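Local coordinates for protein riboflavin kinase, putative (Trypanosoma brucei, PDB 3BNW) that probably phosphorylates riboflavin with ATP to give FMN, the flavokinase step of cofactor biosynthesis, at residues A[117-121]-A[159-165]; A[16-22]-A[172-178]; A[122-126]-A[143-147]; A[38-44]-A[97-102]. One frame throughout, in Å; residues are numbered along the deposited sequence.

Interaction 1 of 4, residues A[117-121]-A[159-165]; sequences KIIVL and FSRHSLF
Residues 117-121 run as extended strand, part of strand 115-126, while 159-165 wrap past them irregularly: a 3-10 end at F159-S160, a loop, then helical backbone angles over 163-165. The loop is pinned internally by L164 N to H162 ND1 (3.3 Å) and F165 N to H162 O (3.3 Å). CA register is loose, K117 to F165 at 6.6 Å and I119 to F159 at 7.8 Å. I119 (m, t) is the central knob: its CD1 enters a hollow walled by H162 CB (3.4 Å), F159 O (4.0 Å) and F165 CE2 (3.7 Å). F165 (chi1 m) lies with its ring edge against the strand, CE1 4.3 Å from I118 CA. L121 CD2 sits over a face of F159, 3.7 Å from the ring centroid, a CH-pi contact. L178 extends the apolar cluster beside I119 and F159. K117 (m-t-t-t) donates a hydrogen bond from NZ to F165 O (2.9 Å). A loop thus covers the outer wall of the flavokinase beta barrel mainly by apolar contact, with a single hydrogen bond from lysine to a backbone carbonyl at the edge.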
loop_
_atom_site.group_PDB
_atom_site.type_symbol
_atom_site.label_atom_id
_atom_site.label_comp_id
_atom_site.label_asym_id
_atom_site.label_seq_id
_atom_site.Cartn_x
_atom_site.Cartn_y
_atom_site.Cartn_z
ATOM N N LYS A 117 -0.548 3.869 -7.472
ATOM C CA LYS A 117 0.546 2.998 -7.833
ATOM C C LYS A 117 1.360 2.777 -6.578
ATOM O O LYS A 117 1.681 3.737 -5.889
ATOM C CB LYS A 117 1.403 3.658 -8.917
ATOM C CG LYS A 117 0.655 3.966 -10.204
ATOM C CD LYS A 117 1.511 4.774 -11.167
ATOM C CE LYS A 117 0.663 5.471 -12.234
ATOM N NZ LYS A 117 1.479 6.337 -13.129
ATOM N N ILE A 118 1.672 1.523 -6.262
ATOM C CA ILE A 118 2.497 1.231 -5.088
ATOM C C ILE A 118 3.614 0.243 -5.409
ATOM O O ILE A 118 3.442 -0.658 -6.230
ATOM C CB ILE A 118 1.658 0.720 -3.871
ATOM C CG1 ILE A 118 0.859 -0.535 -4.225
ATOM C CG2 ILE A 118 0.709 1.810 -3.372
ATOM C CD1 ILE A 118 0.319 -1.280 -3.010
ATOM N N ILE A 119 4.767 0.455 -4.778
ATOM C CA ILE A 119 5.841 -0.531 -4.735
ATOM C C ILE A 119 5.901 -1.065 -3.294
ATOM O O ILE A 119 6.143 -0.301 -2.359
ATOM C CB ILE A 119 7.195 0.086 -5.161
ATOM C CG1 ILE A 119 7.131 0.514 -6.635
ATOM C CG2 ILE A 119 8.339 -0.910 -4.956
ATOM C CD1 ILE A 119 8.421 1.095 -7.200
ATOM N N VAL A 120 5.640 -2.362 -3.120
ATOM C CA VAL A 120 5.652 -2.996 -1.797
ATOM C C VAL A 120 7.029 -3.586 -1.538
ATOM O O VAL A 120 7.436 -4.507 -2.225
ATOM C CB VAL A 120 4.583 -4.117 -1.674
ATOM C CG1 VAL A 120 4.780 -4.902 -0.397
ATOM C CG2 VAL A 120 3.187 -3.542 -1.712
ATOM N N LEU A 121 7.733 -3.060 -0.540
ATOM C CA LEU A 121 9.132 -3.409 -0.308
ATOM C C LEU A 121 9.342 -4.350 0.873
ATOM O O LEU A 121 10.404 -4.958 0.990
ATOM C CB LEU A 121 9.962 -2.139 -0.119
ATOM C CG LEU A 121 10.069 -1.260 -1.374
ATOM C CD1 LEU A 121 10.551 0.138 -1.024
ATOM C CD2 LEU A 121 10.977 -1.908 -2.403
ATOM N N PHE A 159 13.983 3.562 -4.065
ATOM C CA PHE A 159 12.748 3.124 -4.741
ATOM C C PHE A 159 11.652 4.188 -4.834
ATOM O O PHE A 159 10.631 3.968 -5.490
ATOM C CB PHE A 159 12.169 1.888 -4.047
ATOM C CG PHE A 159 12.900 0.627 -4.360
ATOM C CD1 PHE A 159 13.956 0.208 -3.568
ATOM C CD2 PHE A 159 12.530 -0.145 -5.448
ATOM C CE1 PHE A 159 14.629 -0.964 -3.851
ATOM C CE2 PHE A 159 13.194 -1.315 -5.737
ATOM C CZ PHE A 159 14.250 -1.727 -4.937
ATOM N N SER A 160 11.841 5.319 -4.162
ATOM C CA SER A 160 10.953 6.455 -4.348
ATOM C C SER A 160 11.034 6.955 -5.793
ATOM O O SER A 160 10.034 7.399 -6.357
ATOM C CB SER A 160 11.302 7.585 -3.373
ATOM O OG SER A 160 12.576 8.139 -3.652
ATOM N N ARG A 161 12.221 6.856 -6.391
ATOM C CA ARG A 161 12.468 7.351 -7.744
ATOM C C ARG A 161 12.339 6.250 -8.804
ATOM O O ARG A 161 12.987 6.322 -9.849
ATOM C CB ARG A 161 13.877 7.952 -7.820
ATOM C CG ARG A 161 14.193 8.996 -6.754
ATOM C CD ARG A 161 15.663 8.937 -6.320
ATOM N NE ARG A 161 16.592 9.153 -7.434
ATOM C CZ ARG A 161 17.273 8.202 -8.083
ATOM N NH1 ARG A 161 17.168 6.915 -7.754
ATOM N NH2 ARG A 161 18.081 8.548 -9.082
ATOM N N HIS A 162 11.502 5.246 -8.554
ATOM C CA HIS A 162 11.433 4.080 -9.438
ATOM C C HIS A 162 10.642 4.381 -10.710
ATOM O O HIS A 162 9.622 5.074 -10.674
ATOM C CB HIS A 162 10.820 2.884 -8.718
ATOM C CG HIS A 162 11.216 1.561 -9.297
ATOM N ND1 HIS A 162 10.625 1.031 -10.425
ATOM C CD2 HIS A 162 12.135 0.653 -8.893
ATOM C CE1 HIS A 162 11.167 -0.143 -10.691
ATOM N NE2 HIS A 162 12.086 -0.395 -9.778
ATOM N N SER A 163 11.126 3.824 -11.820
ATOM C CA SER A 163 10.627 4.118 -13.164
ATOM C C SER A 163 9.217 3.591 -13.443
ATOM O O SER A 163 8.533 4.099 -14.336
ATOM C CB SER A 163 11.606 3.554 -14.205
ATOM O OG SER A 163 12.039 2.249 -13.847
ATOM N N LEU A 164 8.795 2.572 -12.692
ATOM C CA LEU A 164 7.443 2.008 -12.819
ATOM C C LEU A 164 6.347 3.024 -12.477
ATOM O O LEU A 164 5.236 2.947 -13.011
ATOM C CB LEU A 164 7.287 0.765 -11.938
ATOM C CG LEU A 164 7.691 -0.585 -12.537
ATOM C CD1 LEU A 164 6.610 -1.103 -13.475
ATOM C CD2 LEU A 164 9.017 -0.488 -13.254
ATOM N N PHE A 165 6.655 3.966 -11.588
ATOM C CA PHE A 165 5.725 5.051 -11.283
ATOM C C PHE A 165 5.487 5.896 -12.531
ATOM O O PHE A 165 4.358 6.300 -12.815
ATOM C CB PHE A 165 6.254 5.943 -10.152
ATOM C CG PHE A 165 6.234 5.293 -8.798
ATOM C CD1 PHE A 165 5.050 4.785 -8.269
ATOM C CD2 PHE A 165 7.394 5.211 -8.034
ATOM C CE1 PHE A 165 5.029 4.185 -7.009
ATOM C CE2 PHE A 165 7.380 4.616 -6.775
ATOM C CZ PHE A 165 6.193 4.103 -6.262
#

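Interaction 2 of 4, residues A[16-22]-A[172-178]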
loop_
_atom_site.group_PDB
_atom_site.type_symbol
_atom_site.label_atom_id
_atom_site.label_comp_id
_atom_site.label_asym_id
_atom_site.label_seq_id
_atom_site.Cartn_x
_atom_site.Cartn_y
_atom_site.Cartn_z
ATOM N N GLN A 16 9.242 -11.208 -1.544
ATOM C CA GLN A 16 9.380 -10.753 -2.925
ATOM C C GLN A 16 8.695 -9.394 -3.120
ATOM O O GLN A 16 7.468 -9.304 -3.034
ATOM C CB GLN A 16 8.788 -11.802 -3.878
ATOM C CG GLN A 16 8.613 -11.340 -5.332
ATOM C CD GLN A 16 9.933 -11.016 -6.026
ATOM O OE1 GLN A 16 10.792 -11.886 -6.189
ATOM N NE2 GLN A 16 10.088 -9.766 -6.448
ATOM N N PRO A 17 9.479 -8.327 -3.383
ATOM C CA PRO A 17 8.850 -7.036 -3.640
ATOM C C PRO A 17 8.136 -7.024 -4.981
ATOM O O PRO A 17 8.475 -7.802 -5.871
ATOM C CB PRO A 17 10.032 -6.051 -3.660
ATOM C CG PRO A 17 11.182 -6.784 -3.124
ATOM C CD PRO A 17 10.944 -8.219 -3.464
ATOM N N PHE A 18 7.154 -6.143 -5.119
ATOM C CA PHE A 18 6.375 -6.062 -6.340
ATOM C C PHE A 18 5.810 -4.670 -6.553
ATOM O O PHE A 18 5.957 -3.784 -5.715
ATOM C CB PHE A 18 5.243 -7.098 -6.326
ATOM C CG PHE A 18 4.199 -6.852 -5.267
ATOM C CD1 PHE A 18 3.126 -6.003 -5.512
ATOM C CD2 PHE A 18 4.283 -7.481 -4.034
ATOM C CE1 PHE A 18 2.165 -5.771 -4.545
ATOM C CE2 PHE A 18 3.324 -7.260 -3.062
ATOM C CZ PHE A 18 2.260 -6.401 -3.318
ATOM N N PHE A 19 5.168 -4.504 -7.705
ATOM C CA PHE A 19 4.521 -3.264 -8.100
ATOM C C PHE A 19 3.039 -3.554 -8.320
ATOM O O PHE A 19 2.680 -4.628 -8.805
ATOM C CB PHE A 19 5.169 -2.745 -9.388
ATOM C CG PHE A 19 4.481 -1.547 -9.985
ATOM C CD1 PHE A 19 3.651 -1.688 -11.091
ATOM C CD2 PHE A 19 4.675 -0.280 -9.449
ATOM C CE1 PHE A 19 3.019 -0.584 -11.650
ATOM C CE2 PHE A 19 4.050 0.826 -9.999
ATOM C CZ PHE A 19 3.218 0.674 -11.101
ATOM N N LEU A 20 2.185 -2.604 -7.954
ATOM C CA LEU A 20 0.744 -2.770 -8.116
ATOM C C LEU A 20 0.119 -1.453 -8.526
ATOM O O LEU A 20 0.372 -0.421 -7.901
ATOM C CB LEU A 20 0.116 -3.285 -6.815
ATOM C CG LEU A 20 -1.386 -3.609 -6.800
ATOM C CD1 LEU A 20 -1.790 -4.529 -7.946
ATOM C CD2 LEU A 20 -1.786 -4.233 -5.452
ATOM N N ARG A 21 -0.680 -1.487 -9.587
ATOM C CA ARG A 21 -1.384 -0.298 -10.073
ATOM C C ARG A 21 -2.869 -0.615 -10.165
ATOM O O ARG A 21 -3.249 -1.643 -10.725
ATOM C CB ARG A 21 -0.852 0.129 -11.449
ATOM C CG ARG A 21 -1.585 1.337 -12.058
ATOM C CD ARG A 21 -0.992 1.767 -13.402
ATOM N NE ARG A 21 -0.984 0.679 -14.389
ATOM C CZ ARG A 21 0.105 0.090 -14.886
ATOM N NH1 ARG A 21 1.325 0.470 -14.521
ATOM N NH2 ARG A 21 -0.026 -0.889 -15.773
ATOM N N GLY A 22 -3.702 0.266 -9.617
ATOM C CA GLY A 22 -5.150 0.078 -9.650
ATOM C C GLY A 22 -5.897 1.304 -9.162
ATOM O O GLY A 22 -5.306 2.187 -8.550
ATOM N N ILE A 172 -5.316 -1.732 -16.259
ATOM C CA ILE A 172 -5.652 -1.638 -14.833
ATOM C C ILE A 172 -6.646 -2.744 -14.455
ATOM O O ILE A 172 -7.625 -2.964 -15.169
ATOM C CB ILE A 172 -6.259 -0.262 -14.437
ATOM C CG1 ILE A 172 -7.064 0.339 -15.600
ATOM C CG2 ILE A 172 -5.162 0.698 -13.977
ATOM C CD1 ILE A 172 -7.968 1.491 -15.210
ATOM N N PRO A 173 -6.387 -3.461 -13.347
ATOM C CA PRO A 173 -5.180 -3.380 -12.525
ATOM C C PRO A 173 -3.947 -3.993 -13.211
ATOM O O PRO A 173 -4.062 -4.628 -14.266
ATOM C CB PRO A 173 -5.557 -4.186 -11.275
ATOM C CG PRO A 173 -6.565 -5.154 -11.746
ATOM C CD PRO A 173 -7.349 -4.440 -12.808
ATOM N N TYR A 174 -2.781 -3.783 -12.608
ATOM C CA TYR A 174 -1.534 -4.362 -13.099
ATOM C C TYR A 174 -0.599 -4.716 -11.937
ATOM O O TYR A 174 -0.435 -3.927 -11.007
ATOM C CB TYR A 174 -0.833 -3.394 -14.061
ATOM C CG TYR A 174 0.440 -3.968 -14.628
ATOM C CD1 TYR A 174 1.683 -3.595 -14.125
ATOM C CD2 TYR A 174 0.398 -4.917 -15.642
ATOM C CE1 TYR A 174 2.851 -4.142 -14.631
ATOM C CE2 TYR A 174 1.556 -5.467 -16.154
ATOM C CZ TYR A 174 2.778 -5.079 -15.645
ATOM O OH TYR A 174 3.926 -5.634 -16.163
ATOM N N PHE A 175 0.011 -5.898 -12.013
ATOM C CA PHE A 175 0.956 -6.378 -11.008
ATOM C C PHE A 175 2.286 -6.718 -11.680
ATOM O O PHE A 175 2.291 -7.261 -12.784
ATOM C CB PHE A 175 0.378 -7.624 -10.316
ATOM C CG PHE A 175 1.343 -8.328 -9.384
ATOM C CD1 PHE A 175 2.297 -9.210 -9.880
ATOM C CD2 PHE A 175 1.277 -8.130 -8.014
ATOM C CE1 PHE A 175 3.181 -9.859 -9.032
ATOM C CE2 PHE A 175 2.161 -8.789 -7.158
ATOM C CZ PHE A 175 3.114 -9.651 -7.673
ATOM N N GLU A 176 3.403 -6.415 -11.011
ATOM C CA GLU A 176 4.739 -6.798 -11.502
ATOM C C GLU A 176 5.777 -7.036 -10.392
ATOM O O GLU A 176 5.908 -6.232 -9.480
ATOM C CB GLU A 176 5.274 -5.737 -12.473
ATOM C CG GLU A 176 6.726 -5.984 -12.887
ATOM C CD GLU A 176 7.188 -5.151 -14.063
ATOM O OE1 GLU A 176 6.349 -4.542 -14.753
ATOM O OE2 GLU A 176 8.412 -5.112 -14.296
ATOM N N ASP A 177 6.536 -8.124 -10.505
ATOM C CA ASP A 177 7.628 -8.429 -9.568
ATOM C C ASP A 177 8.878 -7.572 -9.807
ATOM O O ASP A 177 9.194 -7.228 -10.946
ATOM C CB ASP A 177 8.030 -9.908 -9.667
ATOM C CG ASP A 177 7.148 -10.822 -8.835
ATOM O OD1 ASP A 177 6.791 -10.439 -7.703
ATOM O OD2 ASP A 177 6.832 -11.941 -9.299
ATOM N N LEU A 178 9.597 -7.266 -8.725
ATOM C CA LEU A 178 10.849 -6.501 -8.782
ATOM C C LEU A 178 12.062 -7.395 -8.484
ATOM O O LEU A 178 12.011 -8.223 -7.570
ATOM C CB LEU A 178 10.804 -5.339 -7.783
ATOM C CG LEU A 178 10.201 -4.011 -8.273
ATOM C CD1 LEU A 178 8.920 -4.229 -9.068
ATOM C CD2 LEU A 178 9.950 -3.067 -7.100
#
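Four backbone hydrogen bonds join the strands 18-22 and 174-177, which run antiparallel at 170°: F19 N to E176 O (2.6 Å), E176 N to F19 O (2.9 Å), R21 N to Y174 O (2.8 Å) and Y174 N to R21 O (2.9 Å). F18-D177 and L20-F175 are the non-hydrogen-bonded pairs between and beside them, with CA-H...O contacts from F175 CA to F19 O and L20 CA to Y174 O (both 3.3 Å). The ladder runs on through L178 N to P17 O (3.1 Å), and Q16 NE2 donates to L178 O (2.7 Å) and P17 O (2.6 Å). Strand 18-25 also pairs with strand 115-126, so the late strand 174-177 is an added branch on the barrel of the flavokinase fold. Among the apolar contacts, F18 and F175 lie near parallel but slid apart (centroids 5.0 Å), beside helix 46-52. On the other face F19 CD1 meets Y174 CD1 at 4.1 Å. Y174 CB lies over the flat face of the R21 guanidinium (NH2 to CB 3.1 Å), while R21 NH2 donates a hydrogen bond to T171 O.

Interaction 3 of 4, residues A[122-126]-A[143-147]; sequences GEIRS and DVQFT
This is a strand-on-helix contact, part salt bridge and part apolar, in which helix 133-151 folds back against strand 115-126 on the outside of the flavokinase beta barrel. The short axes lie 9.8 Å apart at closest approach and run nearly antiparallel (159°); the nearest CA pair is I124 to D143, 6.8 Å. The strand is extended except at I124 (phi/psi -95/-52), where I124 and R125 both bond to V59 of strand 58-69, consistent with a classic beta bulge. I124 (m, t) points at the helix, its CG2 3.3 Å from D143 OD1. F146 (chi1 t) turns its ring edge to I124, CD2 lying 3.8 Å from I124 CG1, and D143 (chi1 m) presents its carboxylate to R125. R125, with chi1 p and chi2 and chi3 t, turns its end back to D143: NE donates to OD1 and OD2, both 3.0 Å, and NH2 to OD2 at 3.1 Å. I124 CD1 touches T147 OG1 at 3.2 Å, and within the helix that same OG1 donates to D143 O at 2.9 Å.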
loop_
_atom_site.group_PDB
_atom_site.type_symbol
_atom_site.label_atom_id
_atom_site.label_comp_id
_atom_site.label_asym_id
_atom_site.label_seq_id
_atom_site.Cartn_x
_atom_site.Cartn_y
_atom_site.Cartn_z
ATOM N N GLY A 122 8.353 -4.481 1.756
ATOM C CA GLY A 122 8.487 -5.432 2.856
ATOM C C GLY A 122 7.255 -5.598 3.720
ATOM O O GLY A 122 6.255 -4.883 3.561
ATOM N N GLU A 123 7.364 -6.523 4.670
ATOM C CA GLU A 123 6.266 -6.876 5.562
ATOM C C GLU A 123 6.532 -6.453 7.006
ATOM O O GLU A 123 7.653 -6.565 7.501
ATOM C CB GLU A 123 6.015 -8.378 5.493
ATOM C CG GLU A 123 7.181 -9.251 5.940
ATOM C CD GLU A 123 7.025 -10.677 5.488
ATOM O OE1 GLU A 123 5.933 -11.016 4.992
ATOM O OE2 GLU A 123 7.992 -11.461 5.617
ATOM N N ILE A 124 5.485 -5.974 7.674
ATOM C CA ILE A 124 5.584 -5.498 9.054
ATOM C C ILE A 124 5.200 -6.610 10.031
ATOM O O ILE A 124 5.952 -6.934 10.954
ATOM C CB ILE A 124 4.672 -4.272 9.289
ATOM C CG1 ILE A 124 5.027 -3.148 8.301
ATOM C CG2 ILE A 124 4.780 -3.797 10.733
ATOM C CD1 ILE A 124 4.288 -1.840 8.528
ATOM N N ARG A 125 4.032 -7.201 9.798
ATOM C CA ARG A 125 3.461 -8.201 10.688
ATOM C C ARG A 125 2.267 -8.838 9.987
ATOM O O ARG A 125 1.863 -8.385 8.914
ATOM C CB ARG A 125 2.977 -7.520 11.964
ATOM C CG ARG A 125 1.925 -6.455 11.683
ATOM C CD ARG A 125 1.686 -5.537 12.832
ATOM N NE ARG A 125 0.662 -4.541 12.504
ATOM C CZ ARG A 125 -0.652 -4.768 12.545
ATOM N NH1 ARG A 125 -1.123 -5.968 12.854
ATOM N NH2 ARG A 125 -1.508 -3.796 12.251
ATOM N N SER A 126 1.689 -9.864 10.608
ATOM C CA SER A 126 0.381 -10.369 10.193
ATOM C C SER A 126 -0.701 -9.402 10.662
ATOM O O SER A 126 -0.498 -8.635 11.600
ATOM C CB SER A 126 0.105 -11.759 10.763
ATOM O OG SER A 126 0.087 -11.730 12.172
ATOM N N ASP A 143 3.600 0.614 13.439
ATOM C CA ASP A 143 3.680 0.332 12.009
ATOM C C ASP A 143 4.158 1.560 11.244
ATOM O O ASP A 143 5.031 1.460 10.387
ATOM C CB ASP A 143 2.314 -0.076 11.445
ATOM C CG ASP A 143 1.791 -1.372 12.023
ATOM O OD1 ASP A 143 2.581 -2.205 12.531
ATOM O OD2 ASP A 143 0.560 -1.555 11.954
ATOM N N VAL A 144 3.561 2.710 11.558
ATOM C CA VAL A 144 3.890 3.971 10.902
ATOM C C VAL A 144 5.369 4.328 11.081
ATOM O O VAL A 144 6.042 4.680 10.117
ATOM C CB VAL A 144 3.007 5.129 11.432
ATOM C CG1 VAL A 144 3.448 6.469 10.852
ATOM C CG2 VAL A 144 1.543 4.873 11.109
ATOM N N GLN A 145 5.872 4.210 12.307
ATOM C CA GLN A 145 7.262 4.570 12.604
ATOM C C GLN A 145 8.245 3.572 11.992
ATOM O O GLN A 145 9.310 3.959 11.512
ATOM C CB GLN A 145 7.499 4.670 14.117
ATOM C CG GLN A 145 8.394 5.840 14.527
ATOM C CD GLN A 145 7.624 7.163 14.645
ATOM O OE1 GLN A 145 7.105 7.692 13.655
ATOM N NE2 GLN A 145 7.549 7.697 15.865
ATOM N N PHE A 146 7.883 2.293 12.024
ATOM C CA PHE A 146 8.694 1.234 11.437
ATOM C C PHE A 146 8.850 1.472 9.940
ATOM O O PHE A 146 9.965 1.531 9.426
ATOM C CB PHE A 146 8.042 -0.127 11.690
ATOM C CG PHE A 146 8.787 -1.283 11.086
ATOM C CD1 PHE A 146 10.033 -1.656 11.576
ATOM C CD2 PHE A 146 8.237 -2.014 10.040
ATOM C CE1 PHE A 146 10.723 -2.733 11.026
ATOM C CE2 PHE A 146 8.922 -3.093 9.487
ATOM C CZ PHE A 146 10.165 -3.450 9.983
ATOM N N THR A 147 7.717 1.623 9.260
ATOM C CA THR A 147 7.679 1.928 7.834
ATOM C C THR A 147 8.544 3.138 7.492
ATOM O O THR A 147 9.214 3.149 6.466
ATOM C CB THR A 147 6.225 2.190 7.368
ATOM O OG1 THR A 147 5.444 0.998 7.533
ATOM C CG2 THR A 147 6.185 2.633 5.903
#

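Interaction 4 of 4, residues A[38-44]-A[97-102]; sequences PTANIGL and LTVEPY
The end-to-end directions of 38-44 and 97-102 lie 136° apart, so the segments cross obliquely and approach most closely near N41 and E100 (CA-CA 4.7 Å). P38-A40 and G43-L44 are loop, N41-I42 a two-residue strand, and the other segment is extended strand through Y102. One direct backbone hydrogen bond connects them, I42 N to V99 O at 3.1 Å, with N41 CA also 3.3 Å from V99 O in a CA-H...O contact. Where a second rung would fall, water 1 bridges instead, donating to I42 O and accepting from V99 N, each at 2.7 Å. Apolar side chains fill the inner side: I42 (m, t) sets CD1 3.9 Å from V99 CG1 and CG1 3.9 Å from P101 CG, and L44 (m, t) directs CD1 to L97 CD1 (3.7 Å) and V99 CG2 (4.1 Å). L52 of helix 46-52 touches L44, L97 and V99. At the outer end P38 CG meets Y102 CE1 at 4.0 Å; E100 (t, t) accepts at OE2 from Y102 OH (2.5 Å), a hydroxyl also bonded to S85. Strand 41-42 pairs with 18-25 and strand 98-103 with 75-87, so this short seam, with one direct and one water-bridged link, closes the barrel. P38-N41 spell the PTAN signature of flavokinases, which in relatives borders the Mg-ATP site; a similar role here is probable.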
loop_
_atom_site.group_PDB
_atom_site.type_symbol
_atom_site.label_atom_id
_atom_site.label_comp_id
_atom_site.label_asym_id
_atom_site.label_seq_id
_atom_site.Cartn_x
_atom_site.Cartn_y
_atom_site.Cartn_z
ATOM N N PRO A 38 -10.717 3.632 7.866
ATOM C CA PRO A 38 -10.657 3.711 6.409
ATOM C C PRO A 38 -11.210 2.452 5.754
ATOM O O PRO A 38 -10.926 1.346 6.221
ATOM C CB PRO A 38 -9.150 3.808 6.131
ATOM C CG PRO A 38 -8.502 3.203 7.335
ATOM C CD PRO A 38 -9.369 3.640 8.465
ATOM N N THR A 39 -11.987 2.618 4.685
ATOM C CA THR A 39 -12.446 1.480 3.880
ATOM C C THR A 39 -12.107 1.655 2.386
ATOM O O THR A 39 -12.825 1.161 1.517
ATOM C CB THR A 39 -13.964 1.252 4.060
ATOM O OG1 THR A 39 -14.683 2.409 3.615
ATOM C CG2 THR A 39 -14.295 0.978 5.521
ATOM N N ALA A 40 -11.012 2.355 2.095
ATOM C CA ALA A 40 -10.554 2.535 0.716
ATOM C C ALA A 40 -9.748 1.316 0.283
ATOM O O ALA A 40 -8.906 0.820 1.041
ATOM C CB ALA A 40 -9.716 3.793 0.588
ATOM N N ASN A 41 -10.019 0.833 -0.929
ATOM C CA ASN A 41 -9.341 -0.338 -1.478
ATOM C C ASN A 41 -8.776 -0.056 -2.858
ATOM O O ASN A 41 -9.175 0.897 -3.521
ATOM C CB ASN A 41 -10.309 -1.518 -1.591
ATOM C CG ASN A 41 -11.095 -1.756 -0.325
ATOM O OD1 ASN A 41 -10.588 -2.324 0.643
ATOM N ND2 ASN A 41 -12.354 -1.333 -0.329
ATOM N N ILE A 42 -7.847 -0.902 -3.287
ATOM C CA ILE A 42 -7.385 -0.901 -4.670
ATOM C C ILE A 42 -8.192 -1.950 -5.426
ATOM O O ILE A 42 -8.272 -3.102 -4.996
ATOM C CB ILE A 42 -5.883 -1.211 -4.776
ATOM C CG1 ILE A 42 -5.082 -0.194 -3.963
ATOM C CG2 ILE A 42 -5.439 -1.185 -6.229
ATOM C CD1 ILE A 42 -3.586 -0.374 -4.071
ATOM N N GLY A 43 -8.804 -1.542 -6.535
ATOM C CA GLY A 43 -9.617 -2.439 -7.350
ATOM C C GLY A 43 -8.780 -3.515 -8.012
ATOM O O GLY A 43 -7.869 -3.211 -8.782
ATOM N N LEU A 44 -9.086 -4.774 -7.701
ATOM C CA LEU A 44 -8.361 -5.912 -8.249
ATOM C C LEU A 44 -9.219 -6.659 -9.265
ATOM O O LEU A 44 -10.407 -6.377 -9.418
ATOM C CB LEU A 44 -7.950 -6.869 -7.126
ATOM C CG LEU A 44 -7.272 -6.254 -5.896
ATOM C CD1 LEU A 44 -6.946 -7.333 -4.862
ATOM C CD2 LEU A 44 -6.020 -5.478 -6.291
ATOM N N LEU A 97 -9.661 -11.562 -1.782
ATOM C CA LEU A 97 -8.410 -10.844 -1.540
ATOM C C LEU A 97 -8.616 -9.337 -1.746
ATOM O O LEU A 97 -9.046 -8.886 -2.812
ATOM C CB LEU A 97 -7.301 -11.370 -2.464
ATOM C CG LEU A 97 -5.825 -11.085 -2.145
ATOM C CD1 LEU A 97 -5.460 -9.636 -2.395
ATOM C CD2 LEU A 97 -5.479 -11.485 -0.724
ATOM N N THR A 98 -8.327 -8.576 -0.694
ATOM C CA THR A 98 -8.497 -7.134 -0.678
ATOM C C THR A 98 -7.137 -6.508 -0.409
ATOM O O THR A 98 -6.307 -7.103 0.281
ATOM C CB THR A 98 -9.486 -6.713 0.438
ATOM O OG1 THR A 98 -10.728 -7.407 0.274
ATOM C CG2 THR A 98 -9.743 -5.218 0.412
ATOM N N VAL A 99 -6.905 -5.323 -0.974
ATOM C CA VAL A 99 -5.718 -4.527 -0.655
ATOM C C VAL A 99 -6.171 -3.170 -0.147
ATOM O O VAL A 99 -6.893 -2.450 -0.832
ATOM C CB VAL A 99 -4.771 -4.364 -1.865
ATOM C CG1 VAL A 99 -3.648 -3.372 -1.543
ATOM C CG2 VAL A 99 -4.198 -5.715 -2.269
ATOM N N GLU A 100 -5.741 -2.839 1.063
ATOM C CA GLU A 100 -6.222 -1.666 1.775
ATOM C C GLU A 100 -5.029 -0.805 2.178
ATOM O O GLU A 100 -4.374 -1.094 3.177
ATOM C CB GLU A 100 -7.017 -2.110 3.004
ATOM C CG GLU A 100 -7.838 -1.018 3.651
ATOM C CD GLU A 100 -8.602 -1.515 4.862
ATOM O OE1 GLU A 100 -9.846 -1.438 4.849
ATOM O OE2 GLU A 100 -7.964 -1.994 5.827
ATOM N N PRO A 101 -4.737 0.255 1.394
ATOM C CA PRO A 101 -3.535 1.041 1.635
ATOM C C PRO A 101 -3.767 2.218 2.588
ATOM O O PRO A 101 -4.864 2.792 2.626
ATOM C CB PRO A 101 -3.173 1.548 0.234
ATOM C CG PRO A 101 -4.482 1.601 -0.517
ATOM C CD PRO A 101 -5.504 0.790 0.251
ATOM N N TYR A 102 -2.727 2.562 3.346
ATOM C CA TYR A 102 -2.767 3.690 4.270
ATOM C C TYR A 102 -1.559 4.592 4.018
ATOM O O TYR A 102 -0.474 4.362 4.558
ATOM C CB TYR A 102 -2.772 3.211 5.732
ATOM C CG TYR A 102 -3.537 1.929 5.981
ATOM C CD1 TYR A 102 -4.920 1.878 5.829
ATOM C CD2 TYR A 102 -2.879 0.776 6.387
ATOM C CE1 TYR A 102 -5.621 0.704 6.058
ATOM C CE2 TYR A 102 -3.574 -0.399 6.624
ATOM C CZ TYR A 102 -4.943 -0.429 6.454
ATOM O OH TYR A 102 -5.629 -1.599 6.691
HETATM O O HOH W 1 -8.757 -4.431 -2.694
#

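Overall arrangement
Strand 115-126 serves interactions 1 and 3 with successive segments, a loop covering one end and helix 133-151 the other; strand 18-25 beside it carries interaction 2. Interactions 1 and 2 touch, through I118 N to L20 O (2.9 Å) and I119 CG2 to L178 CD2 (3.4 Å), whereas 1 and 4 lie on opposite sides of the chain's centre, linked by I118 CD1 to I42 CD1 (4.1 Å). Interaction 4 lies nearest that centre, 8 Å against 11 Å. Chemistry follows place: a regular ladder in interaction 2, mostly apolar cover in 1, a salt bridge beside an apolar I124-F146 contact in 3, and one direct and one water-bridged backbone link over apolar packing in 4. All four mix buried with more exposed residues.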